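PDB 4Y2W: alanine racemase 1 from Caldanaerobacter subterraneus subsp. tengcongensis MB4, which belongs to the alanine racemase family and joins an N-terminal eight-stranded TIM barrel to a C-terminal domain built mainly of beta strands. Local coordinates for residues Val11-Leu15 and Asp16-His20; Ala232-Ser235 and Lys236-Arg240. The protein carries 1 engineered substitution. All coordinates share one frame; numbering follows the deposited sequence.

Contact 1: Val11-Leu15 and Asp16-His20; sequences VEVYL and DAITH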
loop_
_atom_site.group_PDB
_atom_site.type_symbol
_atom_site.label_atom_id
_atom_site.label_comp_id
_atom_site.label_asym_id
_atom_site.label_seq_id
_atom_site.Cartn_x
_atom_site.Cartn_y
_atom_site.Cartn_z
ATOM N N VAL A 11 -0.196 7.154 -11.223
ATOM C CA VAL A 11 1.257 7.188 -11.307
ATOM C C VAL A 11 1.645 7.118 -12.775
ATOM O O VAL A 11 1.203 6.225 -13.490
ATOM C CB VAL A 11 1.893 6.017 -10.526
ATOM C CG1 VAL A 11 3.256 5.640 -11.089
ATOM C CG2 VAL A 11 2.018 6.379 -9.056
ATOM N N GLU A 12 2.455 8.074 -13.218
ATOM C CA GLU A 12 3.018 8.051 -14.563
ATOM C C GLU A 12 4.449 7.524 -14.485
ATOM O O GLU A 12 5.327 8.183 -13.912
ATOM C CB GLU A 12 2.998 9.453 -15.181
ATOM C CG GLU A 12 1.602 10.007 -15.431
ATOM C CD GLU A 12 1.600 11.392 -16.062
ATOM O OE1 GLU A 12 2.657 12.057 -16.086
ATOM O OE2 GLU A 12 0.526 11.824 -16.532
ATOM N N VAL A 13 4.675 6.335 -15.043
ATOM C CA VAL A 13 6.004 5.716 -15.058
ATOM C C VAL A 13 6.721 6.008 -16.373
ATOM O O VAL A 13 6.213 5.691 -17.451
ATOM C CB VAL A 13 5.912 4.191 -14.850
ATOM C CG1 VAL A 13 7.263 3.521 -15.064
ATOM C CG2 VAL A 13 5.378 3.893 -13.460
ATOM N N TYR A 14 7.907 6.604 -16.273
ATOM C CA TYR A 14 8.704 6.965 -17.444
ATOM C C TYR A 14 9.793 5.929 -17.671
ATOM O O TYR A 14 10.871 5.999 -17.086
ATOM C CB TYR A 14 9.277 8.374 -17.281
ATOM C CG TYR A 14 8.183 9.410 -17.296
ATOM C CD1 TYR A 14 7.416 9.651 -16.161
ATOM C CD2 TYR A 14 7.870 10.103 -18.457
ATOM C CE1 TYR A 14 6.386 10.574 -16.172
ATOM C CE2 TYR A 14 6.841 11.031 -18.480
ATOM C CZ TYR A 14 6.103 11.262 -17.331
ATOM O OH TYR A 14 5.082 12.181 -17.342
ATOM N N LEU A 15 9.485 4.967 -18.535
ATOM C CA LEU A 15 10.357 3.821 -18.788
ATOM C C LEU A 15 11.705 4.217 -19.380
ATOM O O LEU A 15 12.727 3.631 -19.029
ATOM C CB LEU A 15 9.658 2.820 -19.710
ATOM C CG LEU A 15 8.422 2.151 -19.104
ATOM C CD1 LEU A 15 7.559 1.548 -20.199
ATOM C CD2 LEU A 15 8.815 1.101 -18.070
ATOM N N ASP A 16 11.703 5.204 -20.275
ATOM C CA ASP A 16 12.948 5.703 -20.881
ATOM C C ASP A 16 13.880 6.391 -19.866
ATOM O O ASP A 16 15.084 6.492 -20.097
ATOM C CB ASP A 16 12.657 6.632 -22.070
ATOM C CG ASP A 16 11.785 7.818 -21.697
ATOM O OD1 ASP A 16 10.556 7.638 -21.547
ATOM O OD2 ASP A 16 12.325 8.935 -21.576
ATOM N N ALA A 17 13.321 6.859 -18.752
ATOM C CA ALA A 17 14.109 7.422 -17.656
ATOM C C ALA A 17 14.746 6.332 -16.792
ATOM O O ALA A 17 15.833 6.521 -16.245
ATOM C CB ALA A 17 13.244 8.335 -16.799
ATOM N N ILE A 18 14.061 5.200 -16.659
ATOM C CA ILE A 18 14.593 4.054 -15.919
ATOM C C ILE A 18 15.741 3.406 -16.702
ATOM O O ILE A 18 16.778 3.073 -16.130
ATOM C CB ILE A 18 13.493 3.009 -15.628
ATOM C CG1 ILE A 18 12.421 3.608 -14.713
ATOM C CG2 ILE A 18 14.083 1.758 -14.986
ATOM C CD1 ILE A 18 11.115 2.837 -14.711
ATOM N N THR A 19 15.549 3.234 -18.009
ATOM C CA THR A 19 16.597 2.687 -18.873
ATOM C C THR A 19 17.808 3.617 -18.903
ATOM O O THR A 19 18.946 3.152 -18.945
ATOM C CB THR A 19 16.106 2.448 -20.320
ATOM O OG1 THR A 19 15.581 3.662 -20.865
ATOM C CG2 THR A 19 15.035 1.369 -20.360
ATOM N N HIS A 20 17.560 4.925 -18.880
ATOM C CA HIS A 20 18.638 5.908 -18.805
ATOM C C HIS A 20 19.443 5.765 -17.516
ATOM O O HIS A 20 20.669 5.707 -17.558
ATOM C CB HIS A 20 18.094 7.331 -18.897
ATOM C CG HIS A 20 19.114 8.381 -18.586
ATOM N ND1 HIS A 20 19.819 9.046 -19.564
ATOM C CD2 HIS A 20 19.565 8.862 -17.404
ATOM C CE1 HIS A 20 20.649 9.904 -18.999
ATOM N NE2 HIS A 20 20.514 9.810 -17.688
#
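Leu15 O is gripped by two backbone N-H groups at a strand-to-helix junction: Thr19 N reaches it at 3.0 Å along a nearly straight bond (168°), while Ile18 N adds a weak, strongly bent one. Strand 10-14, paired with strands 248-260 and 372-376 of the mixed sheet, ends here and helix 15-28 begins at once, with Tyr14 as the N-cap residue. Tyr14 O opens the helical pattern with two weak bonds, from Ala17 N at 3.1 Å and from Ile18 N at 3.3 Å. Beside them the methyl of Ala17 rests against the Tyr14 side chain, CB to CB 4.0 Å.

On the apolar side, CD1 of Ile18 folds back to CG1 of Val13 at 3.9 Å, the two branches crossing obliquely. CG1 of Val13 can meet it because it stands opposite the backbone N (chi1 172°). Helix 48-58 lies against Leu15 and Ile18 through Phe54, Val51 and Leu55.

The Tyr14 ring runs back along the strand, and its OH donates to Glu12 OE1 from above the carboxylate plane at 2.7 Å; Arg249 forms a salt bridge with the same oxygen. The Asp16 carboxylate forms a salt bridge with Arg245. One turn into the helix, Thr19 OG1 donates to Asp16 O at 3.0 Å from above the carbonyl plane, on the same face as His20 N.

Contact 2: Ala232-Ser235 and Lys236-Arg240; sequences AYPS and KRVER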
loop_
_atom_site.group_PDB
_atom_site.type_symbol
_atom_site.label_atom_id
_atom_site.label_comp_id
_atom_site.label_asym_id
_atom_site.label_seq_id
_atom_site.Cartn_x
_atom_site.Cartn_y
_atom_site.Cartn_z
ATOM N N ALA A 232 16.271 8.231 -7.518
ATOM C CA ALA A 232 16.508 8.681 -6.149
ATOM C C ALA A 232 17.786 8.077 -5.575
ATOM O O ALA A 232 18.290 7.070 -6.065
ATOM C CB ALA A 232 15.318 8.328 -5.269
ATOM N N TYR A 233 18.308 8.713 -4.533
ATOM C CA TYR A 233 19.479 8.212 -3.829
ATOM C C TYR A 233 19.048 7.603 -2.495
ATOM O O TYR A 233 18.020 7.996 -1.938
ATOM C CB TYR A 233 20.488 9.341 -3.613
ATOM C CG TYR A 233 21.162 9.808 -4.889
ATOM C CD1 TYR A 233 22.171 9.055 -5.478
ATOM C CD2 TYR A 233 20.794 11.006 -5.504
ATOM C CE1 TYR A 233 22.795 9.474 -6.643
ATOM C CE2 TYR A 233 21.412 11.434 -6.669
ATOM C CZ TYR A 233 22.413 10.664 -7.236
ATOM O OH TYR A 233 23.041 11.072 -8.393
ATOM N N PRO A 234 19.828 6.634 -1.980
ATOM C CA PRO A 234 19.474 5.957 -0.727
ATOM C C PRO A 234 19.655 6.815 0.526
ATOM O O PRO A 234 19.020 6.547 1.544
ATOM C CB PRO A 234 20.428 4.758 -0.694
ATOM C CG PRO A 234 21.605 5.188 -1.499
ATOM C CD PRO A 234 21.076 6.103 -2.564
ATOM N N SER A 235 20.521 7.824 0.455
ATOM C CA SER A 235 20.774 8.704 1.593
ATOM C C SER A 235 21.412 10.011 1.122
ATOM O O SER A 235 21.522 10.263 -0.083
ATOM C CB SER A 235 21.681 8.002 2.607
ATOM O OG SER A 235 22.999 7.866 2.101
ATOM N N LYS A 236 21.823 10.841 2.076
ATOM C CA LYS A 236 22.497 12.096 1.764
ATOM C C LYS A 236 24.023 11.969 1.760
ATOM O O LYS A 236 24.709 12.879 1.296
ATOM C CB LYS A 236 22.051 13.182 2.743
ATOM C CG LYS A 236 20.550 13.415 2.718
ATOM C CD LYS A 236 20.146 14.665 3.482
ATOM C CE LYS A 236 18.703 15.048 3.182
ATOM N NZ LYS A 236 17.740 13.950 3.481
ATOM N N ARG A 237 24.550 10.846 2.258
ATOM C CA ARG A 237 26.000 10.617 2.317
ATOM C C ARG A 237 26.510 9.776 1.138
ATOM O O ARG A 237 27.238 8.797 1.327
ATOM C CB ARG A 237 26.387 9.934 3.633
ATOM C CG ARG A 237 25.775 10.534 4.891
ATOM C CD ARG A 237 26.644 10.248 6.112
ATOM N NE ARG A 237 25.888 9.676 7.224
ATOM C CZ ARG A 237 25.054 10.350 8.016
ATOM N NH1 ARG A 237 24.833 11.651 7.833
ATOM N NH2 ARG A 237 24.426 9.712 9.000
ATOM N N VAL A 238 26.132 10.171 -0.074
ATOM C CA VAL A 238 26.588 9.506 -1.294
ATOM C C VAL A 238 27.076 10.567 -2.276
ATOM O O VAL A 238 26.656 11.722 -2.205
ATOM C CB VAL A 238 25.483 8.632 -1.936
ATOM C CG1 VAL A 238 25.033 7.550 -0.966
ATOM C CG2 VAL A 238 24.293 9.470 -2.382
ATOM N N GLU A 239 27.957 10.171 -3.190
ATOM C CA GLU A 239 28.663 11.128 -4.047
ATOM C C GLU A 239 27.790 11.754 -5.145
ATOM O O GLU A 239 27.972 12.929 -5.479
ATOM C CB GLU A 239 29.918 10.482 -4.642
ATOM C CG GLU A 239 30.930 10.080 -3.575
ATOM C CD GLU A 239 32.254 9.601 -4.141
ATOM O OE1 GLU A 239 32.345 9.370 -5.365
ATOM O OE2 GLU A 239 33.209 9.453 -3.349
ATOM N N ARG A 240 26.853 10.978 -5.692
ATOM C CA ARG A 240 25.888 11.472 -6.691
ATOM C C ARG A 240 26.555 11.920 -7.993
ATOM O O ARG A 240 26.156 12.922 -8.592
ATOM C CB ARG A 240 25.023 12.617 -6.121
ATOM C CG ARG A 240 24.329 12.292 -4.804
ATOM C CD ARG A 240 23.478 13.446 -4.286
ATOM N NE ARG A 240 22.710 13.052 -3.098
ATOM C CZ ARG A 240 21.394 13.209 -2.928
ATOM N NH1 ARG A 240 20.632 13.786 -3.855
ATOM N NH2 ARG A 240 20.829 12.791 -1.797
#
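Between Ser235 and Arg240 the chain doubles back without regular secondary structure, through a weak Val238 N to Lys236 O bond centred on Arg237, and Arg240, in a left-handed backbone conformation, comes to lie beside Tyr233. This irregular loop lies after the last barrel strand, 222-224, and before the long strand 248-260.

The extended Arg240 side chain lies over one face of the Tyr233 ring. Its CG sits above the ring centre, 3.5 Å from the centroid and 12° off the normal, a CH-pi contact, and its CB lies 3.4 Å from Tyr233 OH. Farther along, the guanidinium stays close to the ring but is turned 39° against it, so that CD2 of Tyr233 meets its face near the rim; NH1 of Arg240 is 3.2 Å from that CD2.

Val238 adds to the same side of the ring, obliquely and displaced toward CD1: CG2 of Val238 approaches CD1 of Tyr233 at 3.8 Å, and CG1 reaches CG of Pro234 at 4.2 Å. Leu213 of helix 209-214 packs on both Tyr233 and Val238. Ser235 OG, held between its backbone N and carbonyl carbon (chi1 70°), accepts a weak bond from Arg237 N at 3.4 Å and is also hydrogen-bonded to Ser173 O.

Arg240 NH2 donates to Ser235 O at 3.1 Å, the oxygen lying off the guanidinium plane, and forms a salt bridge with Glu349. One nitrogen thus ties the loop to itself and to helix 348-354, and the carboxylate probably offsets the positive charge held against the aromatic ring.

Overall arrangement
Contacts 1 and 2 lie near the two passages between the barrel and the C-terminal sheet: residues 11-20 lead from strand 10-14 of the mixed sheet into the barrel, and residues 232-240 follow the last barrel strand and head back to that sheet. Their centres are 20 Å apart and their nearest atoms about 9 Å, without touching. The chain just beyond contact 2 runs back to contact 1, bringing Arg245 and Arg249 to its acidic residues. Contact 2 lies near ligands: the side chain of Pro234 is about 5 Å from a bound phosphate ion and about 7 Å from a bound alanine, probably the one surrounded by Lys40, Tyr44, Arg138, His168 and Gln360.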